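Local coordinates for protein aac(6')-Ii (PDB 1N71) that acetylates the 6'-amino group of aminoglycoside antibiotics with acetyl-coenzyme A as donor, giving Enterococcus faecium a means of resistance, at residues Met1-Lys14 against Glu38-Asp52. Sequence-based numbering, arbitrary orientation.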
loop_
_atom_site.group_PDB
_atom_site.type_symbol
_atom_site.label_atom_id
_atom_site.label_comp_id
_atom_site.label_asym_id
_atom_site.label_seq_id
_atom_site.Cartn_x
_atom_site.Cartn_y
_atom_site.Cartn_z
ATOM N N MET A 1 31.179 -1.163 -12.110
ATOM C CA MET A 1 29.965 -1.769 -12.729
ATOM C C MET A 1 28.950 -0.685 -13.081
ATOM O O MET A 1 29.080 0.455 -12.636
ATOM C CB MET A 1 29.361 -2.803 -11.777
ATOM C CG MET A 1 29.101 -2.293 -10.377
ATOM S SD MET A 1 27.587 -1.350 -10.284
ATOM C CE MET A 1 26.478 -2.606 -9.757
ATOM N N ILE A 2 27.939 -1.033 -13.871
ATOM C CA ILE A 2 26.958 -0.039 -14.284
ATOM C C ILE A 2 25.503 -0.270 -13.883
ATOM O O ILE A 2 25.039 -1.405 -13.760
ATOM C CB ILE A 2 26.993 0.162 -15.815
ATOM C CG1 ILE A 2 26.463 -1.084 -16.521
ATOM C CG2 ILE A 2 28.423 0.439 -16.269
ATOM C CD1 ILE A 2 26.331 -0.919 -18.024
ATOM N N ILE A 3 24.795 0.840 -13.691
ATOM C CA ILE A 3 23.384 0.829 -13.326
ATOM C C ILE A 3 22.597 1.271 -14.557
ATOM O O ILE A 3 22.800 2.377 -15.061
ATOM C CB ILE A 3 23.093 1.829 -12.191
ATOM C CG1 ILE A 3 23.983 1.532 -10.984
ATOM C CG2 ILE A 3 21.624 1.769 -11.810
ATOM C CD1 ILE A 3 23.749 0.188 -10.360
ATOM N N SER A 4 21.706 0.417 -15.047
ATOM C CA SER A 4 20.915 0.763 -16.221
ATOM C C SER A 4 19.561 0.069 -16.190
ATOM O O SER A 4 19.292 -0.742 -15.305
ATOM C CB SER A 4 21.658 0.358 -17.494
ATOM O OG SER A 4 21.749 -1.055 -17.590
ATOM N N GLU A 5 18.708 0.389 -17.160
ATOM C CA GLU A 5 17.393 -0.230 -17.227
ATOM C C GLU A 5 17.588 -1.717 -17.473
ATOM O O GLU A 5 18.427 -2.121 -18.279
ATOM C CB GLU A 5 16.550 0.386 -18.351
ATOM C CG GLU A 5 16.371 1.894 -18.229
ATOM C CD GLU A 5 15.350 2.455 -19.205
ATOM O OE1 GLU A 5 15.309 1.995 -20.369
ATOM O OE2 GLU A 5 14.598 3.371 -18.810
ATOM N N PHE A 6 16.815 -2.526 -16.761
ATOM C CA PHE A 6 16.889 -3.977 -16.868
ATOM C C PHE A 6 16.379 -4.469 -18.225
ATOM O O PHE A 6 15.313 -4.061 -18.677
ATOM C CB PHE A 6 16.068 -4.595 -15.731
ATOM C CG PHE A 6 16.152 -6.089 -15.652
ATOM C CD1 PHE A 6 15.462 -6.890 -16.555
ATOM C CD2 PHE A 6 16.922 -6.697 -14.666
ATOM C CE1 PHE A 6 15.537 -8.279 -16.476
ATOM C CE2 PHE A 6 17.005 -8.082 -14.578
ATOM C CZ PHE A 6 16.309 -8.876 -15.485
ATOM N N ASP A 7 17.147 -5.338 -18.874
ATOM C CA ASP A 7 16.740 -5.891 -20.165
ATOM C C ASP A 7 15.713 -6.986 -19.910
ATOM O O ASP A 7 16.063 -8.119 -19.586
ATOM C CB ASP A 7 17.938 -6.484 -20.910
ATOM C CG ASP A 7 17.558 -7.038 -22.279
ATOM O OD1 ASP A 7 16.646 -7.889 -22.347
ATOM O OD2 ASP A 7 18.169 -6.623 -23.286
ATOM N N ARG A 8 14.442 -6.636 -20.062
ATOM C CA ARG A 8 13.341 -7.565 -19.833
ATOM C C ARG A 8 13.360 -8.795 -20.741
ATOM O O ARG A 8 12.609 -9.743 -20.518
ATOM C CB ARG A 8 12.015 -6.824 -20.004
ATOM C CG ARG A 8 11.833 -5.670 -19.032
ATOM C CD ARG A 8 10.773 -4.698 -19.514
ATOM N NE ARG A 8 10.534 -3.633 -18.545
ATOM C CZ ARG A 8 9.900 -2.496 -18.820
ATOM N NH1 ARG A 8 9.437 -2.264 -20.044
ATOM N NH2 ARG A 8 9.721 -1.594 -17.866
ATOM N N ASN A 9 14.218 -8.783 -21.757
ATOM C CA ASN A 9 14.296 -9.903 -22.688
ATOM C C ASN A 9 15.555 -10.751 -22.531
ATOM O O ASN A 9 15.896 -11.524 -23.427
ATOM C CB ASN A 9 14.215 -9.395 -24.130
ATOM C CG ASN A 9 12.976 -8.560 -24.388
ATOM O OD1 ASN A 9 11.853 -8.989 -24.118
ATOM N ND2 ASN A 9 13.176 -7.357 -24.919
ATOM N N ASN A 10 16.244 -10.619 -21.402
ATOM C CA ASN A 10 17.463 -11.388 -21.181
ATOM C C ASN A 10 17.222 -12.533 -20.198
ATOM O O ASN A 10 17.243 -12.335 -18.982
ATOM C CB ASN A 10 18.574 -10.479 -20.654
ATOM C CG ASN A 10 19.945 -11.125 -20.737
ATOM O OD1 ASN A 10 20.138 -12.258 -20.298
ATOM N ND2 ASN A 10 20.905 -10.401 -21.297
ATOM N N PRO A 11 16.996 -13.752 -20.720
ATOM C CA PRO A 11 16.746 -14.951 -19.916
ATOM C C PRO A 11 17.768 -15.162 -18.810
ATOM O O PRO A 11 17.409 -15.463 -17.672
ATOM C CB PRO A 11 16.787 -16.071 -20.950
ATOM C CG PRO A 11 16.231 -15.406 -22.168
ATOM C CD PRO A 11 16.956 -14.075 -22.159
ATOM N N VAL A 12 19.043 -15.004 -19.149
ATOM C CA VAL A 12 20.116 -15.186 -18.180
ATOM C C VAL A 12 19.978 -14.195 -17.029
ATOM O O VAL A 12 20.016 -14.582 -15.859
ATOM C CB VAL A 12 21.498 -15.009 -18.841
ATOM C CG1 VAL A 12 22.597 -15.263 -17.825
ATOM C CG2 VAL A 12 21.635 -15.968 -20.016
ATOM N N LEU A 13 19.821 -12.917 -17.364
ATOM C CA LEU A 13 19.665 -11.878 -16.350
ATOM C C LEU A 13 18.452 -12.164 -15.475
ATOM O O LEU A 13 18.522 -12.065 -14.250
ATOM C CB LEU A 13 19.509 -10.506 -17.008
ATOM C CG LEU A 13 20.788 -9.723 -17.310
ATOM C CD1 LEU A 13 20.449 -8.488 -18.133
ATOM C CD2 LEU A 13 21.467 -9.326 -16.003
ATOM N N LYS A 14 17.338 -12.521 -16.103
ATOM C CA LYS A 14 16.130 -12.820 -15.353
ATOM C C LYS A 14 16.339 -14.017 -14.430
ATOM O O LYS A 14 15.678 -14.134 -13.399
ATOM C CB LYS A 14 14.955 -13.059 -16.306
ATOM C CG LYS A 14 14.473 -11.774 -16.966
ATOM C CD LYS A 14 13.122 -11.925 -17.649
ATOM C CE LYS A 14 13.233 -12.646 -18.978
ATOM N NZ LYS A 14 11.928 -12.639 -19.697
ATOM N N GLU A 38 8.543 -12.111 -13.541
ATOM C CA GLU A 38 7.818 -11.698 -14.734
ATOM C C GLU A 38 6.906 -10.528 -14.394
ATOM O O GLU A 38 6.716 -9.615 -15.199
ATOM C CB GLU A 38 6.987 -12.864 -15.275
ATOM C CG GLU A 38 6.284 -12.570 -16.588
ATOM C CD GLU A 38 7.215 -11.957 -17.615
ATOM O OE1 GLU A 38 8.356 -12.449 -17.757
ATOM O OE2 GLU A 38 6.802 -10.986 -18.285
ATOM N N GLU A 39 6.347 -10.565 -13.188
ATOM C CA GLU A 39 5.461 -9.511 -12.715
ATOM C C GLU A 39 6.221 -8.186 -12.645
ATOM O O GLU A 39 5.662 -7.114 -12.894
ATOM C CB GLU A 39 4.912 -9.890 -11.340
ATOM C CG GLU A 39 3.812 -8.984 -10.829
ATOM C CD GLU A 39 2.705 -9.762 -10.143
ATOM O OE1 GLU A 39 3.005 -10.525 -9.198
ATOM O OE2 GLU A 39 1.532 -9.610 -10.553
ATOM N N MET A 40 7.507 -8.269 -12.320
ATOM C CA MET A 40 8.356 -7.091 -12.221
ATOM C C MET A 40 8.771 -6.592 -13.608
ATOM O O MET A 40 9.251 -5.465 -13.754
ATOM C CB MET A 40 9.595 -7.415 -11.379
ATOM C CG MET A 40 9.265 -7.796 -9.937
ATOM S SD MET A 40 10.673 -8.362 -8.961
ATOM C CE MET A 40 9.847 -8.828 -7.437
ATOM N N MET A 41 8.571 -7.430 -14.623
ATOM C CA MET A 41 8.926 -7.074 -15.998
ATOM C C MET A 41 7.802 -6.324 -16.715
ATOM O O MET A 41 7.958 -5.912 -17.867
ATOM C CB MET A 41 9.279 -8.334 -16.796
ATOM C CG MET A 41 10.474 -9.108 -16.264
ATOM S SD MET A 41 11.995 -8.140 -16.266
ATOM C CE MET A 41 12.024 -7.570 -14.555
ATOM N N ASN A 42 6.672 -6.156 -16.036
ATOM C CA ASN A 42 5.518 -5.459 -16.603
ATOM C C ASN A 42 5.913 -4.100 -17.193
ATOM O O ASN A 42 6.620 -3.319 -16.558
ATOM C CB ASN A 42 4.457 -5.263 -15.518
ATOM C CG ASN A 42 3.123 -4.816 -16.078
ATOM O OD1 ASN A 42 3.050 -3.864 -16.853
ATOM N ND2 ASN A 42 2.057 -5.498 -15.680
ATOM N N PRO A 43 5.454 -3.798 -18.420
ATOM C CA PRO A 43 5.764 -2.531 -19.091
ATOM C C PRO A 43 5.426 -1.276 -18.282
ATOM O O PRO A 43 6.101 -0.254 -18.408
ATOM C CB PRO A 43 4.950 -2.616 -20.379
ATOM C CG PRO A 43 4.963 -4.072 -20.674
ATOM C CD PRO A 43 4.688 -4.682 -19.318
ATOM N N GLU A 44 4.389 -1.352 -17.454
ATOM C CA GLU A 44 3.984 -0.197 -16.657
ATOM C C GLU A 44 4.960 0.077 -15.522
ATOM O O GLU A 44 5.029 1.194 -15.011
ATOM C CB GLU A 44 2.586 -0.411 -16.074
ATOM C CG GLU A 44 2.505 -1.561 -15.096
ATOM N N ARG A 45 5.709 -0.945 -15.125
ATOM C CA ARG A 45 6.673 -0.798 -14.041
ATOM C C ARG A 45 8.033 -0.378 -14.550
ATOM O O ARG A 45 8.299 -0.380 -15.753
ATOM C CB ARG A 45 6.843 -2.113 -13.277
ATOM C CG ARG A 45 5.592 -2.635 -12.606
ATOM C CD ARG A 45 5.943 -3.792 -11.693
ATOM N NE ARG A 45 4.759 -4.435 -11.138
ATOM C CZ ARG A 45 4.790 -5.344 -10.171
ATOM N NH1 ARG A 45 5.950 -5.718 -9.642
ATOM N NH2 ARG A 45 3.660 -5.890 -9.742
ATOM N N ILE A 46 8.897 -0.017 -13.612
ATOM C CA ILE A 46 10.257 0.368 -13.926
ATOM C C ILE A 46 11.119 -0.744 -13.338
ATOM O O ILE A 46 10.841 -1.240 -12.238
ATOM C CB ILE A 46 10.601 1.734 -13.298
ATOM C CG1 ILE A 46 9.789 2.827 -14.003
ATOM C CG2 ILE A 46 12.088 2.018 -13.415
ATOM C CD1 ILE A 46 9.836 4.175 -13.320
ATOM N N ALA A 47 12.134 -1.155 -14.091
ATOM C CA ALA A 47 13.044 -2.214 -13.675
ATOM C C ALA A 47 14.478 -1.786 -13.978
ATOM O O ALA A 47 14.870 -1.666 -15.141
ATOM C CB ALA A 47 12.714 -3.498 -14.414
ATOM N N VAL A 48 15.251 -1.558 -12.923
ATOM C CA VAL A 48 16.634 -1.121 -13.060
ATOM C C VAL A 48 17.587 -2.145 -12.462
ATOM O O VAL A 48 17.368 -2.644 -11.359
ATOM C CB VAL A 48 16.837 0.241 -12.366
ATOM C CG1 VAL A 48 18.293 0.673 -12.449
ATOM C CG2 VAL A 48 15.929 1.277 -13.010
ATOM N N ALA A 49 18.657 -2.448 -13.189
ATOM C CA ALA A 49 19.621 -3.426 -12.714
ATOM C C ALA A 49 21.012 -2.866 -12.496
ATOM O O ALA A 49 21.397 -1.843 -13.072
ATOM C CB ALA A 49 19.690 -4.592 -13.681
ATOM N N ALA A 50 21.753 -3.550 -11.635
ATOM C CA ALA A 50 23.125 -3.198 -11.320
ATOM C C ALA A 50 23.909 -4.415 -11.785
ATOM O O ALA A 50 23.731 -5.511 -11.250
ATOM C CB ALA A 50 23.291 -3.000 -9.826
ATOM N N VAL A 51 24.751 -4.232 -12.795
ATOM C CA VAL A 51 25.527 -5.342 -13.328
ATOM C C VAL A 51 27.026 -5.094 -13.315
ATOM O O VAL A 51 27.504 -4.046 -13.749
ATOM C CB VAL A 51 25.097 -5.670 -14.772
ATOM C CG1 VAL A 51 25.908 -6.844 -15.307
ATOM C CG2 VAL A 51 23.616 -5.999 -14.804
ATOM N N ASP A 52 27.761 -6.070 -12.799
ATOM C CA ASP A 52 29.211 -5.991 -12.747
ATOM C C ASP A 52 29.682 -6.978 -13.803
ATOM O O ASP A 52 29.510 -8.189 -13.652
ATOM C CB ASP A 52 29.724 -6.406 -11.369
ATOM C CG ASP A 52 31.199 -6.110 -11.187
ATOM O OD1 ASP A 52 31.999 -6.524 -12.051
ATOM O OD2 ASP A 52 31.558 -5.464 -10.181
HETATM O O HOH W 1 13.677 -1.893 -17.734
#
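Met1 folds back over strand 46-52: two bends in its chain carry CE to 3.2 Å from Ala50 CB, a close carbon-carbon approach. Next, Ile2 and Val51 form a hydrogen-bonded antiparallel pair, the Val51 N to Ile2 O bond being nearly straight at 173°. Ile3 faces Ala50 in a non-hydrogen-bonded pair; with CG1 beside the backbone N (chi1 -56°), its CD1 presses on Ala50 CB at 3.3 Å while CG2 touches Val48 CG1. Ser4 and Ala49 exchange two more backbone bonds. Phe6 closes the ladder, its N donating to Ala47 O at 2.7 Å; a water donates to both that oxygen and Phe6 O. Phe6 CB points toward the second segment, and ring atom CD2 lies 3.6 Å from Ala49 CB, with Met41 CE over one face. Met41 SD, 4.3 Å from the Phe6 ring centroid, makes an oblique Met-aromatic contact; Phe59 meets this ring roughly perpendicularly. The Arg8 and Met41 side chains run past one another in opposite senses, leaving the Arg8 guanidinium among carbonyls: Met41 O and Asn42 O over one face, Arg45 O at its edge. Lys14 NZ donates to Arg8 O. Backbone bonds thus fix strand 2-5 as the first strand of the GNAT sheet, whereas beyond Phe6 apolar, sulfur and polar contacts take over, and the first turn of helix 11-24 rests on Met41 through Lys14 and on Val51 through Leu13.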